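Local atomic coordinates of fiber protein (Human adenovirus 16, PDB entry 3CNC), a protein that forms the trimeric knob at the tip of the adenovirus fibre and probably binds the host receptor CD46. Residues Cys40-Gly45 with Val86-Asn91; Asp50-Leu55 with Met71-Tyr76; Cys156-Thr161 with Thr202-Ile207. All coordinates share one frame; numbering follows the deposited sequence.

Interaction 1. Residues Cys40-Gly45 with Val86-Asn91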
loop_
_atom_site.group_PDB
_atom_site.type_symbol
_atom_site.label_atom_id
_atom_site.label_comp_id
_atom_site.label_asym_id
_atom_site.label_seq_id
_atom_site.Cartn_x
_atom_site.Cartn_y
_atom_site.Cartn_z
ATOM N N CYS A 40 -12.802 -8.222 19.687
ATOM C CA CYS A 40 -12.126 -7.008 20.100
ATOM C C CYS A 40 -12.976 -6.041 20.937
ATOM O O CYS A 40 -14.171 -5.880 20.692
ATOM C CB CYS A 40 -11.622 -6.331 18.819
ATOM S SG CYS A 40 -10.567 -4.902 18.991
ATOM N N VAL A 41 -12.344 -5.391 21.913
ATOM C CA VAL A 41 -13.028 -4.433 22.781
ATOM C C VAL A 41 -12.621 -2.992 22.485
ATOM O O VAL A 41 -11.461 -2.610 22.650
ATOM C CB VAL A 41 -12.748 -4.713 24.274
ATOM C CG1 VAL A 41 -13.496 -3.712 25.132
ATOM C CG2 VAL A 41 -13.168 -6.131 24.629
ATOM N N ILE A 42 -13.590 -2.189 22.067
ATOM C CA ILE A 42 -13.348 -0.796 21.740
ATOM C C ILE A 42 -13.857 0.157 22.818
ATOM O O ILE A 42 -13.346 1.279 22.950
ATOM C CB ILE A 42 -13.999 -0.438 20.367
ATOM C CG1 ILE A 42 -12.927 -0.405 19.285
ATOM C CG2 ILE A 42 -14.687 0.908 20.420
ATOM C CD1 ILE A 42 -12.136 -1.677 19.180
ATOM N N LYS A 43 -14.851 -0.277 23.592
ATOM C CA LYS A 43 -15.404 0.579 24.642
ATOM C C LYS A 43 -14.536 0.618 25.896
ATOM O O LYS A 43 -14.108 -0.427 26.404
ATOM C CB LYS A 43 -16.818 0.134 25.030
ATOM C CG LYS A 43 -17.492 1.094 26.004
ATOM C CD LYS A 43 -18.800 0.545 26.548
ATOM C CE LYS A 43 -19.369 1.466 27.620
ATOM N NZ LYS A 43 -20.552 0.867 28.298
ATOM N N GLU A 44 -14.306 1.836 26.387
ATOM C CA GLU A 44 -13.499 2.099 27.582
ATOM C C GLU A 44 -13.892 1.252 28.789
ATOM O O GLU A 44 -15.060 1.213 29.173
ATOM C CB GLU A 44 -13.617 3.575 27.967
ATOM C CG GLU A 44 -13.054 4.546 26.943
ATOM C CD GLU A 44 -11.539 4.587 26.956
ATOM O OE1 GLU A 44 -10.970 4.920 28.018
ATOM O OE2 GLU A 44 -10.919 4.289 25.909
ATOM N N GLY A 45 -12.912 0.583 29.385
ATOM C CA GLY A 45 -13.185 -0.235 30.553
ATOM C C GLY A 45 -13.781 -1.604 30.283
ATOM O O GLY A 45 -13.602 -2.523 31.084
ATOM N N VAL A 86 -15.257 11.467 16.168
ATOM C CA VAL A 86 -15.012 10.228 16.894
ATOM C C VAL A 86 -13.599 9.702 16.676
ATOM O O VAL A 86 -12.981 9.924 15.635
ATOM C CB VAL A 86 -16.001 9.123 16.452
ATOM C CG1 VAL A 86 -15.883 7.923 17.375
ATOM C CG2 VAL A 86 -17.419 9.659 16.442
ATOM N N THR A 87 -13.084 9.008 17.678
ATOM C CA THR A 87 -11.758 8.426 17.580
ATOM C C THR A 87 -11.841 7.042 18.171
ATOM O O THR A 87 -12.200 6.876 19.333
ATOM C CB THR A 87 -10.693 9.244 18.352
ATOM O OG1 THR A 87 -10.523 10.527 17.733
ATOM C CG2 THR A 87 -9.359 8.510 18.338
ATOM N N ILE A 88 -11.527 6.048 17.349
ATOM C CA ILE A 88 -11.545 4.654 17.761
ATOM C C ILE A 88 -10.111 4.161 17.942
ATOM O O ILE A 88 -9.232 4.449 17.130
ATOM C CB ILE A 88 -12.249 3.799 16.708
ATOM C CG1 ILE A 88 -13.665 4.338 16.503
ATOM C CG2 ILE A 88 -12.244 2.331 17.126
ATOM C CD1 ILE A 88 -14.353 3.768 15.302
ATOM N N ASP A 89 -9.880 3.413 19.013
ATOM C CA ASP A 89 -8.551 2.900 19.300
ATOM C C ASP A 89 -8.558 1.415 19.487
ATOM O O ASP A 89 -9.469 0.859 20.093
ATOM C CB ASP A 89 -7.987 3.516 20.583
ATOM C CG ASP A 89 -7.500 4.930 20.393
ATOM O OD1 ASP A 89 -6.559 5.136 19.603
ATOM O OD2 ASP A 89 -8.051 5.837 21.043
ATOM N N VAL A 90 -7.529 0.772 18.960
ATOM C CA VAL A 90 -7.355 -0.653 19.118
ATOM C C VAL A 90 -5.883 -0.743 19.473
ATOM O O VAL A 90 -5.018 -0.408 18.666
ATOM C CB VAL A 90 -7.637 -1.419 17.815
ATOM C CG1 VAL A 90 -7.217 -2.867 17.966
ATOM C CG2 VAL A 90 -9.120 -1.337 17.478
ATOM N N ASN A 91 -5.597 -1.159 20.698
ATOM C CA ASN A 91 -4.216 -1.260 21.135
ATOM C C ASN A 91 -3.827 -2.724 21.214
ATOM O O ASN A 91 -4.614 -3.557 21.659
ATOM C CB ASN A 91 -4.051 -0.585 22.502
ATOM C CG ASN A 91 -4.710 0.789 22.555
ATOM O OD1 ASN A 91 -4.472 1.647 21.695
ATOM N ND2 ASN A 91 -5.543 1.001 23.569
HETATM O O HOH W 1 -10.166 1.355 23.241
#

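Interaction 2. Residues Asp50-Leu55 with Met71-Tyr76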
loop_
_atom_site.group_PDB
_atom_site.type_symbol
_atom_site.label_atom_id
_atom_site.label_comp_id
_atom_site.label_asym_id
_atom_site.label_seq_id
_atom_site.Cartn_x
_atom_site.Cartn_y
_atom_site.Cartn_z
ATOM N N ASP A 50 -16.862 -6.239 21.740
ATOM C CA ASP A 50 -17.976 -5.427 21.269
ATOM C C ASP A 50 -17.822 -5.078 19.782
ATOM O O ASP A 50 -18.535 -4.227 19.252
ATOM C CB ASP A 50 -18.111 -4.162 22.125
ATOM C CG ASP A 50 -16.943 -3.222 21.970
ATOM O OD1 ASP A 50 -15.832 -3.692 21.638
ATOM O OD2 ASP A 50 -17.135 -2.008 22.198
ATOM N N CYS A 51 -16.879 -5.739 19.117
ATOM C CA CYS A 51 -16.655 -5.538 17.682
ATOM C C CYS A 51 -15.712 -6.596 17.098
ATOM O O CYS A 51 -15.005 -7.299 17.829
ATOM C CB CYS A 51 -16.118 -4.134 17.392
ATOM S SG CYS A 51 -14.478 -3.813 18.017
ATOM N N LYS A 52 -15.724 -6.712 15.773
ATOM C CA LYS A 52 -14.904 -7.693 15.072
ATOM C C LYS A 52 -13.682 -7.050 14.424
ATOM O O LYS A 52 -13.811 -6.167 13.579
ATOM C CB LYS A 52 -15.742 -8.397 14.007
ATOM C CG LYS A 52 -16.963 -9.089 14.563
ATOM C CD LYS A 52 -17.974 -9.387 13.470
ATOM C CE LYS A 52 -19.200 -10.105 14.032
ATOM N NZ LYS A 52 -20.274 -10.265 13.004
ATOM N N LEU A 53 -12.502 -7.503 14.835
ATOM C CA LEU A 53 -11.245 -6.990 14.306
ATOM C C LEU A 53 -10.610 -7.974 13.338
ATOM O O LEU A 53 -10.346 -9.126 13.695
ATOM C CB LEU A 53 -10.249 -6.737 15.437
ATOM C CG LEU A 53 -8.817 -6.436 14.961
ATOM C CD1 LEU A 53 -8.766 -5.043 14.355
ATOM C CD2 LEU A 53 -7.855 -6.538 16.123
ATOM N N THR A 54 -10.380 -7.528 12.108
ATOM C CA THR A 54 -9.716 -8.380 11.123
ATOM C C THR A 54 -8.320 -7.795 10.923
ATOM O O THR A 54 -8.161 -6.640 10.531
ATOM C CB THR A 54 -10.446 -8.394 9.780
ATOM O OG1 THR A 54 -11.766 -8.909 9.969
ATOM C CG2 THR A 54 -9.715 -9.296 8.788
ATOM N N LEU A 55 -7.306 -8.585 11.220
ATOM C CA LEU A 55 -5.949 -8.112 11.070
ATOM C C LEU A 55 -5.117 -9.214 10.448
ATOM O O LEU A 55 -5.116 -10.344 10.928
ATOM C CB LEU A 55 -5.363 -7.729 12.434
ATOM C CG LEU A 55 -3.890 -7.285 12.435
ATOM C CD1 LEU A 55 -3.784 -5.913 11.805
ATOM C CD2 LEU A 55 -3.339 -7.258 13.876
ATOM N N MET A 71 -15.300 -4.096 12.244
ATOM C CA MET A 71 -16.740 -4.217 12.016
ATOM C C MET A 71 -17.470 -4.211 13.358
ATOM O O MET A 71 -17.245 -5.086 14.195
ATOM C CB MET A 71 -17.095 -5.493 11.252
ATOM C CG MET A 71 -18.566 -5.499 10.842
ATOM S SD MET A 71 -19.204 -7.073 10.241
ATOM C CE MET A 71 -19.184 -6.788 8.495
ATOM N N GLY A 72 -18.333 -3.217 13.565
ATOM C CA GLY A 72 -19.077 -3.110 14.814
ATOM C C GLY A 72 -19.929 -4.328 15.157
ATOM O O GLY A 72 -20.450 -5.007 14.271
ATOM N N ALA A 73 -20.071 -4.606 16.450
ATOM C CA ALA A 73 -20.861 -5.746 16.906
ATOM C C ALA A 73 -21.651 -5.461 18.201
ATOM O O ALA A 73 -21.857 -6.347 19.036
ATOM C CB ALA A 73 -19.950 -6.948 17.101
ATOM N N SER A 74 -22.087 -4.217 18.364
ATOM C CA SER A 74 -22.851 -3.830 19.541
ATOM C C SER A 74 -23.500 -2.476 19.329
ATOM O O SER A 74 -23.039 -1.667 18.511
ATOM C CB SER A 74 -21.953 -3.764 20.784
ATOM O OG SER A 74 -21.172 -2.581 20.794
ATOM N N GLU A 75 -24.570 -2.233 20.076
ATOM C CA GLU A 75 -25.291 -0.971 19.981
ATOM C C GLU A 75 -24.341 0.206 20.230
ATOM O O GLU A 75 -24.473 1.270 19.617
ATOM C CB GLU A 75 -26.441 -0.958 20.990
ATOM C CG GLU A 75 -27.403 0.198 20.820
ATOM C CD GLU A 75 -28.723 -0.043 21.523
ATOM O OE1 GLU A 75 -29.592 0.850 21.470
ATOM O OE2 GLU A 75 -28.893 -1.128 22.124
ATOM N N TYR A 76 -23.374 0.012 21.122
ATOM C CA TYR A 76 -22.420 1.075 21.404
ATOM C C TYR A 76 -21.569 1.410 20.184
ATOM O O TYR A 76 -21.540 2.563 19.743
ATOM C CB TYR A 76 -21.494 0.704 22.568
ATOM C CG TYR A 76 -20.421 1.748 22.798
ATOM C CD1 TYR A 76 -19.085 1.478 22.509
ATOM C CD2 TYR A 76 -20.749 3.027 23.253
ATOM C CE1 TYR A 76 -18.102 2.454 22.666
ATOM C CE2 TYR A 76 -19.776 4.010 23.412
ATOM C CZ TYR A 76 -18.455 3.715 23.116
ATOM O OH TYR A 76 -17.483 4.675 23.274
#

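Interaction 3. Residues Cys156-Thr161 with Thr202-Ile207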
loop_
_atom_site.group_PDB
_atom_site.type_symbol
_atom_site.label_atom_id
_atom_site.label_comp_id
_atom_site.label_asym_id
_atom_site.label_seq_id
_atom_site.Cartn_x
_atom_site.Cartn_y
_atom_site.Cartn_z
ATOM N N CYS A 156 -8.587 5.485 5.461
ATOM C CA CYS A 156 -9.555 4.497 4.994
ATOM C C CYS A 156 -10.927 5.169 5.013
ATOM O O CYS A 156 -11.006 6.398 5.151
ATOM C CB CYS A 156 -9.525 3.202 5.836
ATOM S SG CYS A 156 -9.977 3.298 7.562
ATOM N N TYR A 157 -12.009 4.407 4.869
ATOM C CA TYR A 157 -13.322 5.048 4.821
ATOM C C TYR A 157 -14.502 4.358 5.472
ATOM O O TYR A 157 -14.493 3.158 5.746
ATOM C CB TYR A 157 -13.711 5.336 3.362
ATOM C CG TYR A 157 -12.707 6.179 2.629
ATOM C CD1 TYR A 157 -11.518 5.627 2.153
ATOM C CD2 TYR A 157 -12.900 7.548 2.491
ATOM C CE1 TYR A 157 -10.539 6.424 1.565
ATOM C CE2 TYR A 157 -11.935 8.354 1.909
ATOM C CZ TYR A 157 -10.754 7.788 1.450
ATOM O OH TYR A 157 -9.791 8.597 0.885
ATOM N N TYR A 158 -15.533 5.160 5.710
ATOM C CA TYR A 158 -16.779 4.669 6.263
ATOM C C TYR A 158 -17.850 5.067 5.253
ATOM O O TYR A 158 -17.940 6.230 4.868
ATOM C CB TYR A 158 -17.088 5.320 7.604
ATOM C CG TYR A 158 -18.473 4.971 8.081
ATOM C CD1 TYR A 158 -18.767 3.687 8.545
ATOM C CD2 TYR A 158 -19.509 5.906 8.017
ATOM C CE1 TYR A 158 -20.054 3.343 8.931
ATOM C CE2 TYR A 158 -20.800 5.567 8.399
ATOM C CZ TYR A 158 -21.062 4.289 8.854
ATOM O OH TYR A 158 -22.330 3.957 9.234
ATOM N N LYS A 159 -18.641 4.096 4.808
ATOM C CA LYS A 159 -19.708 4.359 3.845
ATOM C C LYS A 159 -21.026 4.452 4.613
ATOM O O LYS A 159 -21.490 3.461 5.179
ATOM C CB LYS A 159 -19.788 3.225 2.819
ATOM C CG LYS A 159 -20.758 3.478 1.669
ATOM C CD LYS A 159 -20.921 2.218 0.830
ATOM C CE LYS A 159 -21.927 2.402 -0.295
ATOM N NZ LYS A 159 -22.323 1.085 -0.874
ATOM N N SER A 160 -21.627 5.638 4.632
ATOM C CA SER A 160 -22.879 5.825 5.361
ATOM C C SER A 160 -24.080 5.229 4.646
ATOM O O SER A 160 -24.002 4.840 3.476
ATOM C CB SER A 160 -23.142 7.310 5.632
ATOM O OG SER A 160 -23.665 7.948 4.486
ATOM N N THR A 161 -25.196 5.174 5.365
ATOM C CA THR A 161 -26.436 4.615 4.840
ATOM C C THR A 161 -26.871 5.223 3.505
ATOM O O THR A 161 -27.341 4.505 2.628
ATOM C CB THR A 161 -27.579 4.756 5.871
ATOM O OG1 THR A 161 -27.239 4.024 7.054
ATOM C CG2 THR A 161 -28.884 4.198 5.310
ATOM N N THR A 202 -29.180 6.618 12.711
ATOM C CA THR A 202 -29.707 5.363 13.219
ATOM C C THR A 202 -28.546 4.481 13.633
ATOM O O THR A 202 -27.392 4.804 13.369
ATOM C CB THR A 202 -30.485 4.624 12.125
ATOM O OG1 THR A 202 -31.291 5.561 11.403
ATOM C CG2 THR A 202 -31.381 3.551 12.734
ATOM N N GLU A 203 -28.849 3.373 14.297
ATOM C CA GLU A 203 -27.808 2.438 14.683
ATOM C C GLU A 203 -27.469 1.671 13.399
ATOM O O GLU A 203 -28.296 0.921 12.879
ATOM C CB GLU A 203 -28.314 1.478 15.761
ATOM C CG GLU A 203 -27.364 0.331 16.045
ATOM C CD GLU A 203 -27.932 -0.687 17.018
ATOM O OE1 GLU A 203 -27.297 -1.750 17.207
ATOM O OE2 GLU A 203 -29.010 -0.430 17.598
ATOM N N VAL A 204 -26.265 1.886 12.876
ATOM C CA VAL A 204 -25.821 1.221 11.649
ATOM C C VAL A 204 -24.482 0.543 11.912
ATOM O O VAL A 204 -23.622 1.113 12.580
ATOM C CB VAL A 204 -25.628 2.237 10.499
ATOM C CG1 VAL A 204 -25.505 1.505 9.168
ATOM C CG2 VAL A 204 -26.788 3.218 10.471
ATOM N N THR A 205 -24.302 -0.664 11.384
ATOM C CA THR A 205 -23.049 -1.387 11.587
ATOM C C THR A 205 -21.815 -0.589 11.170
ATOM O O THR A 205 -21.686 -0.165 10.022
ATOM C CB THR A 205 -23.032 -2.714 10.831
ATOM O OG1 THR A 205 -24.040 -3.575 11.369
ATOM C CG2 THR A 205 -21.667 -3.390 10.985
ATOM N N LEU A 206 -20.910 -0.395 12.120
ATOM C CA LEU A 206 -19.679 0.357 11.887
ATOM C C LEU A 206 -18.677 -0.487 11.093
ATOM O O LEU A 206 -18.226 -1.537 11.551
ATOM C CB LEU A 206 -19.080 0.789 13.233
ATOM C CG LEU A 206 -17.641 1.305 13.287
ATOM C CD1 LEU A 206 -17.476 2.482 12.361
ATOM C CD2 LEU A 206 -17.305 1.707 14.711
ATOM N N ILE A 207 -18.348 -0.013 9.897
ATOM C CA ILE A 207 -17.416 -0.706 9.019
ATOM C C ILE A 207 -16.320 0.240 8.530
ATOM O O ILE A 207 -16.610 1.247 7.878
ATOM C CB ILE A 207 -18.143 -1.274 7.764
ATOM C CG1 ILE A 207 -19.241 -2.253 8.191
ATOM C CG2 ILE A 207 -17.136 -1.970 6.829
ATOM C CD1 ILE A 207 -20.091 -2.767 7.028
HETATM O O HOH W 2 -17.858 1.481 5.443
#

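Interaction 1. Residues Cys40-Gly45 with Val86-Asn91
Ile42 reaches the strand through a skewed first torsion (chi1 -102°), well off a staggered position, and its chi2 of 56° then folds the CD1 end round so that CG1 and CD1 meet residues 88-90. On the strand, Val90 sets CG1 anti to its backbone N (chi1 170°) and CG2 beside that N, so that both methyls meet the loop. Ile42 CD1 packs against Val90 CG2 at 3.5 Å, the two side chains crossing obliquely. Two residues back along the strand, Ile42 CG1 rests on Ile88 CG2 at 3.6 Å, again at a slant. The isoleucine thus bridges the methyls of alternate strand residues, Ile88 and Val90. Cys40, its SG anti to the backbone N, closes the far end of the patch, with SG 4.1 Å from Val90 CG1. No direct hydrogen bond joins the segments; a water molecule donates to Ile42 O at 3.2 Å and to Asp89 O at 3.3 Å, linking two carbonyls that cannot bond to each other. The contact lays the loop between strands 29-31 and 51-60 against strand 85-94, an outermost strand of the four-stranded sheet within this chain, as part of the buried interior of the knob's beta-sandwich. That strand pairs with strand 185-194 through Ile88 and Trp191, while Cys40 and Ile42 also touch Cys51 of strand 51-60.

Interaction 2. Residues Asp50-Leu55 with Met71-Tyr76
Lys52 and Met71 form a hydrogen-bonded antiparallel pair at the open end of the beta hairpin made by strands 51-60 and 63-72. Lys52 N donates to Met71 O at 2.7 Å, almost straight (175° at the hydrogen) and in the carbonyl plane; Met71 N returns a bond to Lys52 O at 2.9 Å, also in plane. Cys51 and Gly72 follow as a non-hydrogen-bonded pair, and beyond them regular pairing gives way. Ala73 N still donates to Asp50 O at 3.2 Å, but from above the carbonyl plane, 37° out of it, and Ser74 OG adds a weak bond to the same oxygen. On the other flank, Asp50 and Cys51 both face Cys40 in a classic beta bulge. The Asp50 carboxylate serves that flank too: OD1 accepts from Ile42 N, and OD2 takes a weak bond from Lys43 N. Packing fills in round this backbone frame. Ala73 CB sits 3.6 Å from Cys51 CA, and Ser74 OG lies 3.7 Å from Asp50 CB. On the face bearing Lys52 and Met71, the extended lysine chain runs alongside the methionine, CD 4.2 Å from SD, and Met71 also packs on Glu149 of the second subunit. Asp50 and Tyr76 point the same way with their planes only 10° apart, OD2 lying at the ring edge, 4.0 Å from CD1.

Interaction 3. Residues Cys156-Thr161 with Thr202-Ile207
The ring of Tyr158 lies edge-on to the backbone of residues 205-207. Its CD1 comes 3.3 Å from Ile207 O, with that oxygen near the ring plane, while CE1 approaches Thr205 O at 4.0 Å, so two carbonyls line the same ring edge. Leu206 CD1 adds an apolar touch, 4.2 Å from Tyr158 CD1. At the tip of the ring, Tyr158 OH passes Val204 CB at 3.9 Å, and the valine methyls reach on to Thr161, whose OG1 lies 3.5 Å from Val204 CG2. No direct hydrogen bond spans the segments. A water molecule stands in: Lys159 N donates to it at 2.8 Å, and it donates in turn to Ile207 O at 2.7 Å, so the strand's N-H and the loop's C=O are joined through one solvent oxygen. The tyrosine takes up its place with CG anti to the backbone N (chi1 171°). Glu200 fixes its far end, OE2 being hydrogen-bonded to both Tyr158 OH and Thr161 N, and Phe81 packs with the ring edge-to-face. Leu206 N donates to Asn78 OD1. At the subunit boundary, Lys159 makes a cation-pi contact with Tyr151 of the second subunit, and Ile207 packs on Asn148 of that chain. Residues 157-161 and 204-207 run roughly antiparallel (158°), the latter in a loop that leads to strand 211-216 of the other sheet: a loop linking the two sheets, packed on an outermost strand of the antiparallel beta-sandwich of the trimeric adenovirus fibre knob.

Overall arrangement
Interaction 1 is the most buried of the three and mainly aliphatic; interaction 2 is partly buried and built on backbone hydrogen bonds; interaction 3, farthest from the chain centre, sets an aromatic edge against carbonyls. Water replaces direct bonding in interactions 1 and 3. The first two meet where Ile42 CD1 packs on Cys51 SG and the Asp50 side chain reaches the loop of interaction 1. Interaction 2 joins interaction 3 through Gly72 N, 2.6 Å from Leu206 O, and Leu206 also reaches Ile88 of interaction 1. Segments 86-91 and 156-161 occupy the two outermost strands of one four-stranded sheet, whereas interaction 2 pairs neighbouring strands of the other sheet.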